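Local coordinates for protein ForH (Streptomyces kaniharaensis, PDB 6NKO) that probably carries out a ring-closing step in formycin A biosynthesis, in the manner of the IMP cyclohydrolase of purine synthesis, at residues E63-I67 / A68-G72; K137-V140 / G141-M145; A191-A194 / F195-G199. All blocks are in the same frame, centred on the assembly; numbering follows the deposited sequence.

Overall arrangement
Three local contacts, each between neighbouring segments, follow in series along the chain. Interaction 1 (63-72) turns the chain at the end of 65-66, an outermost strand of the parallel sheet. Interaction 2 (137-145) starts helix 141-151, with its centre about 17 Å from that of interaction 1. Interaction 3 (191-199) lies on the long helix 184-212; its centre is about 13 Å from that of interaction 2, whereas the centres of interactions 1 and 3 are about 26 Å apart, on opposite sides of the chain's centre. The first two belong to the MGS-like domain. Helix 141-151 links the last two: it begins in interaction 2, and its L146 and A150 meet side chains of interaction 3.

Interaction 1 (E63-I67 / A68-G72); sequences EVERI and ADLAG
L70 packs back against E65, R66 and I67, and its side chain can be followed atom by atom. Its CB lies 3.1 Å from R66 O, the same carbonyl oxygen that accepts the backbone hydrogen bond from L70 N at 3.0 Å. With an N-H...O angle of 154° and a C=O...N angle of 162°, the donor stands almost straight ahead of the carbonyl. The first torsion of L70 sets CG opposite its own N (chi1 -170°), and the two methyls then part. CD1 of L70 meets the carboxylate of E65 at OE1, 3.1 Å away, a tight approach in which the two chains lie aslant. CD2 of L70 is 4.2 Å from I67 CD1, a looser apolar touch. The other carboxylate oxygen, E65 OE2, is tied by a salt bridge to R46 on the adjacent strand 46-49. The carboxylate of D69 meets R66 on the aliphatic part of its chain: D69 OD2 is 3.6 Å from R66 CD, while R66 NH1 stays 4.6 Å from that oxygen, too far for a salt bridge. The bond from L70 N to R66 O spans five residues, and I67, A68 and D69 all keep helix-side, negative backbone angles. It is thus a single right-handed alpha-turn, one helical loop made as the chain leaves the C-terminal end of an outermost parallel strand in an alpha/beta domain of the MGS-like family.

Interaction 2 (K137-V140 / G141-M145); sequences KVDV and GGPAM
D139 OD1 accepts from G142 N at 2.8 Å with an N-H...O angle of 153°, a capping bond at the N-terminal end of helix 141-151. The amide comes from above the carboxylate, 54° out of its plane. G141 N is also near OD1 but at a poor angle, so one bond carries the cap. The torsion of D139 (chi1 -162°) turns CG away from its own N and over toward the first turn of the helix. There the second oxygen, OD2, stands 3.3 Å from G142 CA, an approach that the absence of a side chain on G142 permits. OD2 is held in turn by N117 at the end of strand 114-117, and the backbone N of D139 bonds to the hydroxyl of Y201 on helix 184-212. The residue therefore joins a sheet strand, the start of one helix and the flank of another. With the carboxylate of D139 cut back to an alanine, G142 N and the N117 side-chain amide would probably lose their shared acceptor group, and the helix start would be less firmly tied to the sheet. P143 follows the capped amide and presses its ring back on D139: P143 CD is 3.5 Å from D139 CG, with the two side chains lying askew. Further on, M145 reaches V24 and A26 of strand 22-26 and V115 of strand 114-117, packing the helix on the sheet. Beside the cap, P143 CG rests 3.2 Å from D139 O, and A144 CB sits 3.7 Å from V140 O.

Interaction 3 (A191-A194 / F195-G199); sequences AEKA and FRISG
The guanidinium of R196 receives E192 at its edge: E192 CD lies in the guanidinium plane, 3.1 Å from R196 NH2. The carboxylate stands nearly upright to that plane, at 84°, so the two groups do not pair flat in a two-toothed fashion. The salt bridge runs from E192 OE1 to R196 NH2 at 3.2 Å. A water completes a second path, donating to E192 OE2 at 3.1 Å and accepting a weak bond from R196 NE. Both chains run alongside each other and point the same way; a bend in R196 at chi3, -58°, turns its end back toward the glutamate four residues earlier. The other flat group, the F195 ring, meets A191 O obliquely, with CD2 3.4 Å from that oxygen, while its side chain also touches A150 of helix 141-151. On another flank of the helix K193 and I197 cross, K193 CG being 3.7 Å from I197 CD1. The lysine chain is extended, which carries NZ out to salt bridges with D161 and D164. S198 OG is bonded to the hydroxyl of Y119. Under these side chains the backbone ladder is regular. F195 N bonds to A191 O at 3.1 Å (168°), and I197 N to K193 O at 2.9 Å. R196 N to E192 O and S198 N to A194 O repeat the same four-residue step. A191, A194 and S198 are buried, and their side chains touch A150 and L146 of helix 141-151, whereas E192 and R196 are exposed. This is an i to i+4 salt-bridged alpha-helix, amphipathic in the classic sense, whose apolar side packs the long helix 184-212 against helix 141-151.

Interaction 1 (E63-I67 / A68-G72)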
loop_
_atom_site.group_PDB
_atom_site.type_symbol
_atom_site.label_atom_id
_atom_site.label_comp_id
_atom_site.label_asym_id
_atom_site.label_seq_id
_atom_site.Cartn_x
_atom_site.Cartn_y
_atom_site.Cartn_z
ATOM N N GLU A 63 12.287 -10.820 7.901
ATOM C CA GLU A 63 13.128 -9.630 8.020
ATOM C C GLU A 63 12.471 -8.434 7.319
ATOM O O GLU A 63 13.015 -7.832 6.390
ATOM C CB GLU A 63 14.526 -9.918 7.467
ATOM C CG GLU A 63 14.570 -10.326 5.968
ATOM C CD GLU A 63 14.249 -11.799 5.723
ATOM O OE1 GLU A 63 14.855 -12.414 4.814
ATOM O OE2 GLU A 63 13.389 -12.344 6.448
ATOM N N VAL A 64 11.290 -8.098 7.785
ATOM C CA VAL A 64 10.560 -6.953 7.260
ATOM C C VAL A 64 11.026 -5.708 7.995
ATOM O O VAL A 64 11.405 -5.749 9.171
ATOM C CB VAL A 64 9.031 -7.151 7.375
ATOM C CG1 VAL A 64 8.590 -8.314 6.499
ATOM C CG2 VAL A 64 8.614 -7.383 8.827
ATOM N N GLU A 65 11.021 -4.591 7.286
ATOM C CA GLU A 65 11.462 -3.326 7.843
ATOM C C GLU A 65 10.248 -2.492 8.224
ATOM O O GLU A 65 9.154 -2.672 7.687
ATOM C CB GLU A 65 12.349 -2.572 6.846
ATOM C CG GLU A 65 13.668 -3.284 6.554
ATOM C CD GLU A 65 14.353 -2.783 5.294
ATOM O OE1 GLU A 65 14.985 -1.709 5.344
ATOM O OE2 GLU A 65 14.269 -3.468 4.254
ATOM N N ARG A 66 10.443 -1.596 9.183
ATOM C CA ARG A 66 9.370 -0.721 9.634
ATOM C C ARG A 66 9.255 0.474 8.698
ATOM O O ARG A 66 10.191 1.272 8.593
ATOM C CB ARG A 66 9.643 -0.260 11.062
ATOM C CG ARG A 66 8.649 -0.773 12.083
ATOM C CD ARG A 66 8.632 0.109 13.316
ATOM N NE ARG A 66 7.812 -0.450 14.387
ATOM C CZ ARG A 66 8.283 -1.211 15.368
ATOM N NH1 ARG A 66 9.574 -1.510 15.417
ATOM N NH2 ARG A 66 7.463 -1.673 16.302
ATOM N N ILE A 67 8.107 0.607 8.026
ATOM C CA ILE A 67 7.877 1.746 7.139
ATOM C C ILE A 67 7.891 3.060 7.901
ATOM O O ILE A 67 8.014 4.128 7.295
ATOM C CB ILE A 67 6.541 1.593 6.383
ATOM C CG1 ILE A 67 6.554 2.395 5.085
ATOM C CG2 ILE A 67 5.392 2.111 7.235
ATOM C CD1 ILE A 67 7.625 1.987 4.111
ATOM N N ALA A 68 7.738 3.020 9.222
ATOM C CA ALA A 68 7.816 4.248 10.001
ATOM C C ALA A 68 9.246 4.780 10.038
ATOM O O ALA A 68 9.535 5.853 9.491
ATOM C CB ALA A 68 7.267 4.013 11.407
ATOM N N ASP A 69 10.150 4.059 10.705
ATOM C CA ASP A 69 11.541 4.498 10.770
ATOM C C ASP A 69 12.141 4.660 9.376
ATOM O O ASP A 69 12.962 5.554 9.134
ATOM C CB ASP A 69 12.331 3.476 11.584
ATOM C CG ASP A 69 11.603 3.061 12.871
ATOM O OD1 ASP A 69 10.852 3.877 13.456
ATOM O OD2 ASP A 69 11.753 1.893 13.290
ATOM N N LEU A 70 11.741 3.800 8.449
ATOM C CA LEU A 70 12.249 3.809 7.083
ATOM C C LEU A 70 11.440 4.802 6.275
ATOM O O LEU A 70 10.278 4.533 5.968
ATOM C CB LEU A 70 12.107 2.431 6.448
ATOM C CG LEU A 70 12.751 2.066 5.116
ATOM C CD1 LEU A 70 13.997 1.259 5.393
ATOM C CD2 LEU A 70 11.782 1.259 4.277
ATOM N N ALA A 71 12.056 5.920 5.888
ATOM C CA ALA A 71 11.459 6.863 4.935
ATOM C C ALA A 71 10.155 7.442 5.456
ATOM O O ALA A 71 9.404 8.079 4.715
ATOM C CB ALA A 71 11.212 6.218 3.567
ATOM N N GLY A 72 9.874 7.231 6.729
ATOM C CA GLY A 72 8.623 7.685 7.270
ATOM C C GLY A 72 8.867 8.583 8.444
ATOM O O GLY A 72 9.974 9.104 8.639
#

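Interaction 2 (K137-V140 / G141-M145)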
loop_
_atom_site.group_PDB
_atom_site.type_symbol
_atom_site.label_atom_id
_atom_site.label_comp_id
_atom_site.label_asym_id
_atom_site.label_seq_id
_atom_site.Cartn_x
_atom_site.Cartn_y
_atom_site.Cartn_z
ATOM N N LYS A 137 -10.914 4.081 11.849
ATOM C CA LYS A 137 -10.517 2.999 10.960
ATOM C C LYS A 137 -10.304 3.470 9.527
ATOM O O LYS A 137 -9.758 2.711 8.719
ATOM C CB LYS A 137 -11.567 1.885 10.988
ATOM C CG LYS A 137 -11.733 1.216 12.345
ATOM C CD LYS A 137 -11.862 -0.292 12.204
ATOM C CE LYS A 137 -13.285 -0.753 12.475
ATOM N NZ LYS A 137 -13.753 -0.323 13.820
ATOM N N VAL A 138 -10.714 4.696 9.199
ATOM C CA VAL A 138 -10.552 5.216 7.846
ATOM C C VAL A 138 -9.080 5.503 7.581
ATOM O O VAL A 138 -8.412 6.202 8.355
ATOM C CB VAL A 138 -11.408 6.474 7.644
ATOM C CG1 VAL A 138 -11.097 7.124 6.302
ATOM C CG2 VAL A 138 -12.887 6.134 7.755
ATOM N N ASP A 139 -8.571 4.966 6.475
ATOM C CA ASP A 139 -7.178 5.134 6.085
ATOM C C ASP A 139 -7.039 6.365 5.196
ATOM O O ASP A 139 -7.821 6.554 4.260
ATOM C CB ASP A 139 -6.683 3.885 5.352
ATOM C CG ASP A 139 -5.168 3.786 5.309
ATOM O OD1 ASP A 139 -4.487 4.796 5.587
ATOM O OD2 ASP A 139 -4.659 2.689 4.992
ATOM N N VAL A 140 -6.045 7.196 5.493
ATOM C CA VAL A 140 -5.745 8.387 4.708
ATOM C C VAL A 140 -4.470 8.206 3.892
ATOM O O VAL A 140 -4.472 8.387 2.673
ATOM C CB VAL A 140 -5.650 9.636 5.611
ATOM C CG1 VAL A 140 -5.175 10.832 4.804
ATOM C CG2 VAL A 140 -6.993 9.923 6.254
ATOM N N GLY A 141 -3.368 7.846 4.552
ATOM C CA GLY A 141 -2.115 7.675 3.840
ATOM C C GLY A 141 -2.078 6.431 2.977
ATOM O O GLY A 141 -1.369 6.396 1.966
ATOM N N GLY A 142 -2.832 5.401 3.356
ATOM C CA GLY A 142 -2.878 4.163 2.614
ATOM C C GLY A 142 -3.362 4.343 1.188
ATOM O O GLY A 142 -2.633 4.078 0.226
ATOM N N PRO A 143 -4.615 4.782 1.025
ATOM C CA PRO A 143 -5.122 5.038 -0.334
ATOM C C PRO A 143 -4.300 6.054 -1.107
ATOM O O PRO A 143 -4.282 6.001 -2.341
ATOM C CB PRO A 143 -6.557 5.536 -0.099
ATOM C CG PRO A 143 -6.731 5.651 1.381
ATOM C CD PRO A 143 -5.688 4.808 2.029
ATOM N N ALA A 144 -3.619 6.981 -0.428
ATOM C CA ALA A 144 -2.711 7.873 -1.142
ATOM C C ALA A 144 -1.588 7.085 -1.807
ATOM O O ALA A 144 -1.211 7.371 -2.950
ATOM C CB ALA A 144 -2.143 8.930 -0.193
ATOM N N MET A 145 -1.050 6.077 -1.112
ATOM C CA MET A 145 -0.029 5.226 -1.715
ATOM C C MET A 145 -0.616 4.353 -2.817
ATOM O O MET A 145 0.018 4.151 -3.858
ATOM C CB MET A 145 0.633 4.351 -0.648
ATOM C CG MET A 145 1.404 5.109 0.423
ATOM S SD MET A 145 2.489 4.013 1.371
ATOM C CE MET A 145 1.291 3.182 2.415
#

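Interaction 3 (A191-A194 / F195-G199)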
loop_
_atom_site.group_PDB
_atom_site.type_symbol
_atom_site.label_atom_id
_atom_site.label_comp_id
_atom_site.label_asym_id
_atom_site.label_seq_id
_atom_site.Cartn_x
_atom_site.Cartn_y
_atom_site.Cartn_z
ATOM N N ALA A 191 -4.389 -1.588 -11.703
ATOM C CA ALA A 191 -4.553 -0.165 -11.429
ATOM C C ALA A 191 -6.021 0.235 -11.484
ATOM O O ALA A 191 -6.513 0.952 -10.605
ATOM C CB ALA A 191 -3.725 0.658 -12.415
ATOM N N GLU A 192 -6.737 -0.225 -12.512
ATOM C CA GLU A 192 -8.170 0.039 -12.595
ATOM C C GLU A 192 -8.909 -0.569 -11.410
ATOM O O GLU A 192 -9.839 0.039 -10.866
ATOM C CB GLU A 192 -8.729 -0.511 -13.906
ATOM C CG GLU A 192 -10.236 -0.398 -14.016
ATOM C CD GLU A 192 -10.874 -1.637 -14.602
ATOM O OE1 GLU A 192 -11.350 -1.569 -15.755
ATOM O OE2 GLU A 192 -10.904 -2.676 -13.909
ATOM N N LYS A 193 -8.508 -1.771 -10.999
ATOM C CA LYS A 193 -9.131 -2.407 -9.845
ATOM C C LYS A 193 -8.852 -1.621 -8.569
ATOM O O LYS A 193 -9.724 -1.513 -7.697
ATOM C CB LYS A 193 -8.632 -3.846 -9.720
ATOM C CG LYS A 193 -9.268 -4.640 -8.602
ATOM C CD LYS A 193 -8.728 -6.060 -8.577
ATOM C CE LYS A 193 -9.537 -6.939 -7.642
ATOM N NZ LYS A 193 -9.083 -8.355 -7.693
ATOM N N ALA A 194 -7.648 -1.055 -8.449
ATOM C CA ALA A 194 -7.297 -0.292 -7.255
ATOM C C ALA A 194 -8.178 0.945 -7.114
ATOM O O ALA A 194 -8.702 1.228 -6.030
ATOM C CB ALA A 194 -5.818 0.098 -7.299
ATOM N N PHE A 195 -8.350 1.696 -8.207
ATOM C CA PHE A 195 -9.229 2.863 -8.169
ATOM C C PHE A 195 -10.672 2.465 -7.899
ATOM O O PHE A 195 -11.410 3.215 -7.247
ATOM C CB PHE A 195 -9.128 3.643 -9.483
ATOM C CG PHE A 195 -7.946 4.569 -9.545
ATOM C CD1 PHE A 195 -7.888 5.693 -8.735
ATOM C CD2 PHE A 195 -6.891 4.312 -10.408
ATOM C CE1 PHE A 195 -6.799 6.546 -8.784
ATOM C CE2 PHE A 195 -5.800 5.161 -10.462
ATOM C CZ PHE A 195 -5.753 6.280 -9.649
ATOM N N ARG A 196 -11.090 1.295 -8.387
ATOM C CA ARG A 196 -12.445 0.818 -8.132
ATOM C C ARG A 196 -12.648 0.505 -6.656
ATOM O O ARG A 196 -13.666 0.881 -6.063
ATOM C CB ARG A 196 -12.730 -0.415 -8.989
ATOM C CG ARG A 196 -14.197 -0.667 -9.266
ATOM C CD ARG A 196 -14.374 -1.759 -10.313
ATOM N NE ARG A 196 -13.701 -1.429 -11.566
ATOM C CZ ARG A 196 -14.265 -0.751 -12.561
ATOM N NH1 ARG A 196 -15.516 -0.325 -12.451
ATOM N NH2 ARG A 196 -13.582 -0.496 -13.667
ATOM N N ILE A 197 -11.684 -0.188 -6.045
ATOM C CA ILE A 197 -11.780 -0.503 -4.623
ATOM C C ILE A 197 -11.766 0.776 -3.793
ATOM O O ILE A 197 -12.516 0.911 -2.818
ATOM C CB ILE A 197 -10.645 -1.466 -4.219
ATOM C CG1 ILE A 197 -10.940 -2.880 -4.726
ATOM C CG2 ILE A 197 -10.442 -1.471 -2.712
ATOM C CD1 ILE A 197 -9.699 -3.695 -5.006
ATOM N N SER A 198 -10.928 1.743 -4.174
ATOM C CA SER A 198 -10.874 3.003 -3.441
ATOM C C SER A 198 -12.168 3.790 -3.598
ATOM O O SER A 198 -12.656 4.395 -2.635
ATOM C CB SER A 198 -9.681 3.836 -3.910
ATOM O OG SER A 198 -8.463 3.288 -3.437
ATOM N N GLY A 199 -12.739 3.796 -4.804
ATOM C CA GLY A 199 -13.996 4.496 -5.012
ATOM C C GLY A 199 -15.131 3.907 -4.199
ATOM O O GLY A 199 -15.952 4.640 -3.640
HETATM O O HOH W 1 -12.181 -4.082 -11.418
#